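Side-chain contacts in acyl-ACP thioesterase (Bacteroides thetaiotaomicron, PDB 2ESS), which probably hydrolyses the thioester of fatty acyl chains carried on acyl carrier protein, releasing free fatty acids in lipid biosynthesis, and binds calcium: residues Glu183-Leu188 and Leu216-Asp221; Gly40-Ala43 and Gly47-Ile50. All coordinates share one frame; numbering follows the deposited sequence.

Contact 1 (Glu183-Leu188 and Leu216-Asp221)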
loop_
_atom_site.group_PDB
_atom_site.type_symbol
_atom_site.label_atom_id
_atom_site.label_comp_id
_atom_site.label_asym_id
_atom_site.label_seq_id
_atom_site.Cartn_x
_atom_site.Cartn_y
_atom_site.Cartn_z
ATOM N N GLU A 183 2.278 5.474 -8.379
ATOM C CA GLU A 183 3.225 5.986 -7.384
ATOM C C GLU A 183 4.496 6.558 -8.003
ATOM O O GLU A 183 4.936 7.641 -7.630
ATOM C CB GLU A 183 3.648 4.897 -6.405
ATOM C CG GLU A 183 2.544 4.454 -5.421
ATOM C CD GLU A 183 3.027 3.375 -4.401
ATOM O OE1 GLU A 183 4.280 3.197 -4.268
ATOM O OE2 GLU A 183 2.151 2.729 -3.747
ATOM N N HIS A 184 5.108 5.823 -8.933
ATOM C CA HIS A 184 6.352 6.328 -9.534
ATOM C C HIS A 184 6.134 7.616 -10.363
ATOM O O HIS A 184 6.957 8.494 -10.358
ATOM C CB HIS A 184 7.042 5.237 -10.355
ATOM C CG HIS A 184 7.483 4.064 -9.529
ATOM N ND1 HIS A 184 8.279 4.199 -8.410
ATOM C CD2 HIS A 184 7.220 2.740 -9.646
ATOM C CE1 HIS A 184 8.482 3.006 -7.873
ATOM N NE2 HIS A 184 7.856 2.105 -8.609
ATOM N N ILE A 185 5.010 7.719 -11.064
ATOM C CA ILE A 185 4.723 8.896 -11.869
ATOM C C ILE A 185 4.536 10.115 -10.966
ATOM O O ILE A 185 5.110 11.200 -11.211
ATOM C CB ILE A 185 3.482 8.646 -12.790
ATOM C CG1 ILE A 185 3.850 7.643 -13.891
ATOM C CG2 ILE A 185 2.977 9.943 -13.430
ATOM C CD1 ILE A 185 2.673 7.047 -14.549
ATOM N N LEU A 186 3.750 9.920 -9.913
ATOM C CA LEU A 186 3.462 11.008 -8.968
ATOM C C LEU A 186 4.694 11.430 -8.208
ATOM O O LEU A 186 4.788 12.589 -7.845
ATOM C CB LEU A 186 2.301 10.679 -8.040
ATOM C CG LEU A 186 0.974 10.532 -8.843
ATOM C CD1 LEU A 186 -0.207 10.338 -7.920
ATOM C CD2 LEU A 186 0.722 11.731 -9.794
ATOM N N ASP A 187 5.699 10.555 -8.084
ATOM C CA ASP A 187 7.009 10.974 -7.503
ATOM C C ASP A 187 7.852 11.873 -8.391
ATOM O O ASP A 187 8.832 12.391 -7.926
ATOM C CB ASP A 187 7.866 9.772 -7.064
ATOM C CG ASP A 187 7.305 9.061 -5.797
ATOM O OD1 ASP A 187 6.616 9.731 -5.003
ATOM O OD2 ASP A 187 7.563 7.843 -5.593
ATOM N N LEU A 188 7.485 12.069 -9.656
ATOM C CA LEU A 188 8.205 12.991 -10.525
ATOM C C LEU A 188 7.985 14.457 -10.152
ATOM O O LEU A 188 8.808 15.287 -10.499
ATOM C CB LEU A 188 7.773 12.801 -11.991
ATOM C CG LEU A 188 8.111 11.447 -12.610
ATOM C CD1 LEU A 188 7.309 11.253 -13.876
ATOM C CD2 LEU A 188 9.655 11.316 -12.846
ATOM N N LEU A 216 13.051 1.574 -16.166
ATOM C CA LEU A 216 11.979 2.427 -16.592
ATOM C C LEU A 216 12.507 3.850 -16.711
ATOM O O LEU A 216 13.148 4.363 -15.801
ATOM C CB LEU A 216 10.877 2.345 -15.578
ATOM C CG LEU A 216 10.305 0.934 -15.370
ATOM C CD1 LEU A 216 9.318 1.007 -14.265
ATOM C CD2 LEU A 216 9.686 0.369 -16.624
ATOM N N SER A 217 12.278 4.472 -17.852
ATOM C CA SER A 217 12.592 5.885 -18.064
ATOM C C SER A 217 11.266 6.671 -18.216
ATOM O O SER A 217 10.261 6.149 -18.731
ATOM C CB SER A 217 13.514 6.081 -19.259
ATOM O OG SER A 217 13.163 5.223 -20.312
ATOM N N PHE A 218 11.300 7.911 -17.738
ATOM C CA PHE A 218 10.124 8.746 -17.617
ATOM C C PHE A 218 10.319 9.985 -18.444
ATOM O O PHE A 218 11.324 10.656 -18.306
ATOM C CB PHE A 218 9.894 9.151 -16.162
ATOM C CG PHE A 218 9.570 7.998 -15.269
ATOM C CD1 PHE A 218 10.543 7.112 -14.876
ATOM C CD2 PHE A 218 8.282 7.769 -14.862
ATOM C CE1 PHE A 218 10.233 6.025 -14.085
ATOM C CE2 PHE A 218 7.991 6.715 -14.070
ATOM C CZ PHE A 218 8.975 5.836 -13.685
ATOM N N PHE A 219 9.344 10.274 -19.300
ATOM C CA PHE A 219 9.373 11.447 -20.169
ATOM C C PHE A 219 8.150 12.267 -19.852
ATOM O O PHE A 219 7.080 11.715 -19.565
ATOM C CB PHE A 219 9.324 11.032 -21.624
ATOM C CG PHE A 219 10.374 10.064 -21.990
ATOM C CD1 PHE A 219 10.265 8.735 -21.606
ATOM C CD2 PHE A 219 11.484 10.469 -22.712
ATOM C CE1 PHE A 219 11.256 7.826 -21.933
ATOM C CE2 PHE A 219 12.462 9.559 -23.056
ATOM C CZ PHE A 219 12.350 8.235 -22.647
ATOM N N CYS A 220 8.301 13.583 -19.942
ATOM C CA CYS A 220 7.261 14.483 -19.531
ATOM C C CYS A 220 7.153 15.725 -20.414
ATOM O O CYS A 220 8.155 16.357 -20.706
ATOM C CB CYS A 220 7.518 14.881 -18.105
ATOM S SG CYS A 220 6.173 15.822 -17.462
ATOM N N ASP A 221 5.929 16.033 -20.867
ATOM C CA ASP A 221 5.576 17.310 -21.524
ATOM C C ASP A 221 4.719 18.110 -20.562
ATOM O O ASP A 221 3.703 17.604 -20.125
ATOM C CB ASP A 221 4.667 17.086 -22.744
ATOM C CG ASP A 221 5.349 16.411 -23.891
ATOM O OD1 ASP A 221 6.596 16.432 -23.981
ATOM O OD2 ASP A 221 4.604 15.867 -24.733
#

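Contact 2 (Gly40-Ala43 and Gly47-Ile50)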
loop_
_atom_site.group_PDB
_atom_site.type_symbol
_atom_site.label_atom_id
_atom_site.label_comp_id
_atom_site.label_asym_id
_atom_site.label_seq_id
_atom_site.Cartn_x
_atom_site.Cartn_y
_atom_site.Cartn_z
ATOM N N GLY A 40 -13.266 -5.637 -8.929
ATOM C CA GLY A 40 -13.126 -7.036 -8.678
ATOM C C GLY A 40 -14.167 -7.608 -7.739
ATOM O O GLY A 40 -14.694 -8.647 -8.044
ATOM N N PHE A 41 -14.484 -6.935 -6.624
ATOM C CA PHE A 41 -15.527 -7.431 -5.712
ATOM C C PHE A 41 -16.873 -7.524 -6.458
ATOM O O PHE A 41 -17.651 -8.485 -6.302
ATOM C CB PHE A 41 -15.786 -6.526 -4.489
ATOM C CG PHE A 41 -14.556 -6.194 -3.637
ATOM C CD1 PHE A 41 -13.555 -7.129 -3.389
ATOM C CD2 PHE A 41 -14.453 -4.919 -3.031
ATOM C CE1 PHE A 41 -12.428 -6.782 -2.579
ATOM C CE2 PHE A 41 -13.347 -4.564 -2.230
ATOM C CZ PHE A 41 -12.332 -5.496 -2.003
ATOM N N HIS A 42 -17.139 -6.496 -7.230
ATOM C CA HIS A 42 -18.436 -6.302 -7.878
ATOM C C HIS A 42 -18.606 -7.382 -8.954
ATOM O O HIS A 42 -19.604 -8.082 -8.949
ATOM C CB HIS A 42 -18.534 -4.885 -8.443
ATOM C CG HIS A 42 -19.837 -4.573 -9.101
ATOM N ND1 HIS A 42 -20.083 -4.838 -10.429
ATOM C CD2 HIS A 42 -20.972 -4.005 -8.612
ATOM C CE1 HIS A 42 -21.323 -4.466 -10.724
ATOM N NE2 HIS A 42 -21.883 -3.956 -9.640
ATOM N N ALA A 43 -17.599 -7.547 -9.805
ATOM C CA ALA A 43 -17.602 -8.558 -10.862
ATOM C C ALA A 43 -17.666 -9.970 -10.283
ATOM O O ALA A 43 -18.430 -10.781 -10.766
ATOM C CB ALA A 43 -16.355 -8.446 -11.788
ATOM N N GLY A 47 -20.407 -12.953 -10.827
ATOM C CA GLY A 47 -20.026 -14.046 -11.753
ATOM C C GLY A 47 -19.538 -13.597 -13.110
ATOM O O GLY A 47 -19.712 -14.311 -14.093
ATOM N N PHE A 48 -18.897 -12.434 -13.197
ATOM C CA PHE A 48 -18.279 -12.023 -14.446
ATOM C C PHE A 48 -16.866 -11.483 -14.269
ATOM O O PHE A 48 -16.348 -10.765 -15.127
ATOM C CB PHE A 48 -19.156 -11.051 -15.258
ATOM C CG PHE A 48 -19.513 -9.762 -14.581
ATOM C CD1 PHE A 48 -18.637 -8.669 -14.600
ATOM C CD2 PHE A 48 -20.771 -9.611 -13.990
ATOM C CE1 PHE A 48 -19.006 -7.476 -14.034
ATOM C CE2 PHE A 48 -21.158 -8.404 -13.393
ATOM C CZ PHE A 48 -20.271 -7.335 -13.419
ATOM N N GLY A 49 -16.254 -11.869 -13.165
ATOM C CA GLY A 49 -14.897 -11.535 -12.856
ATOM C C GLY A 49 -13.859 -12.438 -13.509
ATOM O O GLY A 49 -14.163 -13.313 -14.326
ATOM N N ILE A 50 -12.601 -12.189 -13.158
ATOM C CA ILE A 50 -11.490 -12.912 -13.743
ATOM C C ILE A 50 -11.644 -14.443 -13.588
ATOM O O ILE A 50 -11.461 -15.187 -14.542
ATOM C CB ILE A 50 -10.143 -12.405 -13.148
ATOM C CG1 ILE A 50 -9.878 -10.980 -13.670
ATOM C CG2 ILE A 50 -8.968 -13.372 -13.554
ATOM C CD1 ILE A 50 -8.586 -10.322 -13.227
#

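Contact 1 (Glu183-Leu188 and Leu216-Asp221)
The phenyl ring of F218 reaches out from its strand and is met on the helix side by H184, I185 and L188. Its first torsion (chi1 -65°) sets CG beside the backbone N and anti to the carbonyl carbon, which aims the ring at the helix. I185 comes in at the rim: its CG1 lies near the ring plane, 4.2 Å from CE2 of F218. L188 instead crosses the phenyl group obliquely with both methyls. CD1 of L188 comes to 3.7 Å from CD2 of F218, while CD2 of L188 lies 4.0 Å from CB of F218, so both methyls lean on the CB end of the ring from the same side. At the far end, CB of H184 sits 3.9 Å from CZ of F218. The histidine therefore contributes its methylene here, and its imidazole NE2 is engaged in a hydrogen bond with D169. The evidence is thus of apolar packing centred on one residue: F218 supplies 89 of the 204 Å² buried, and the nearest backbones, at I185 and F218, are still 7.9 Å apart between CA atoms. This is the hot-dog arrangement of a helix lying against a curved antiparallel sheet. Helix 178-186 and the turn after it pack on strand 215-224, with L163 of strand 161-164 and V232 of strand 227-234 flanking F218 on its two neighbouring strands.

Contact 2 (Gly40-Ala43 and Gly47-Ile50)
The face of the F48 ring is laid over the backbone of the very helix whose end F48 helps to close: CA of A43 stands 3.9 Å from the ring centroid, 21° off the normal, a CH-pi contact offset toward the rim. CB of A43 adds to it, 3.6 Å from CE1 of F48. A chi1 of 60° holds the phenyl group between its own backbone N and carbonyl carbon, folding it back over A43. The main chain here forms a Schellman motif. G47, with positive phi, is its C-prime residue; N of G47 pairs with O of S44, and N of F48 donates to O of A43 at 3.0 Å. The latter bond is nearly straight at the hydrogen (171°). Just beyond, G49 is the N-cap of the next helix, and its CA lies 3.6 Å from CB of A43, so the alanine methyl rests directly on the loop backbone. The H42 ring comes up at a slant, ND1 of H42 lying 3.9 Å from CZ of F48. The imidazole is fixed from outside: NE2 is hydrogen-bonded to the carbonyl of K7 and ND1 to R95, so its rotation is held from two ends. The contact joins the C-terminal end of helix 28-45 to the start of helix 50-55. F48 also packs on V85 of strand 78-88, which H42 meets at T83, while the F48 carbonyl bonds to W60 of strand 58-69.

From the N terminus, contact 2 comes first and is strictly local: it closes a three-residue gap between 40-43 and 47-50, turning the chain from helix 28-45 into helix 50-55. Contact 1 opens only later and spans 27 residues, a stretch that includes helix 191-196 and strand 199-206 before the chain returns along strand 215-224. The two are in series, neither nested nor crossed: contact 2 belongs to the N-terminal hot-dog half of the protein and contact 1 to the C-terminal one. The centres of contacts 1 and 2 lie about 31 Å apart, on opposite sides of the chain's centre, and the nearest atoms of the two contacts are about 17 Å apart. Contact 2 joins consecutive helices, whereas contact 1 ties a helix to the sheet.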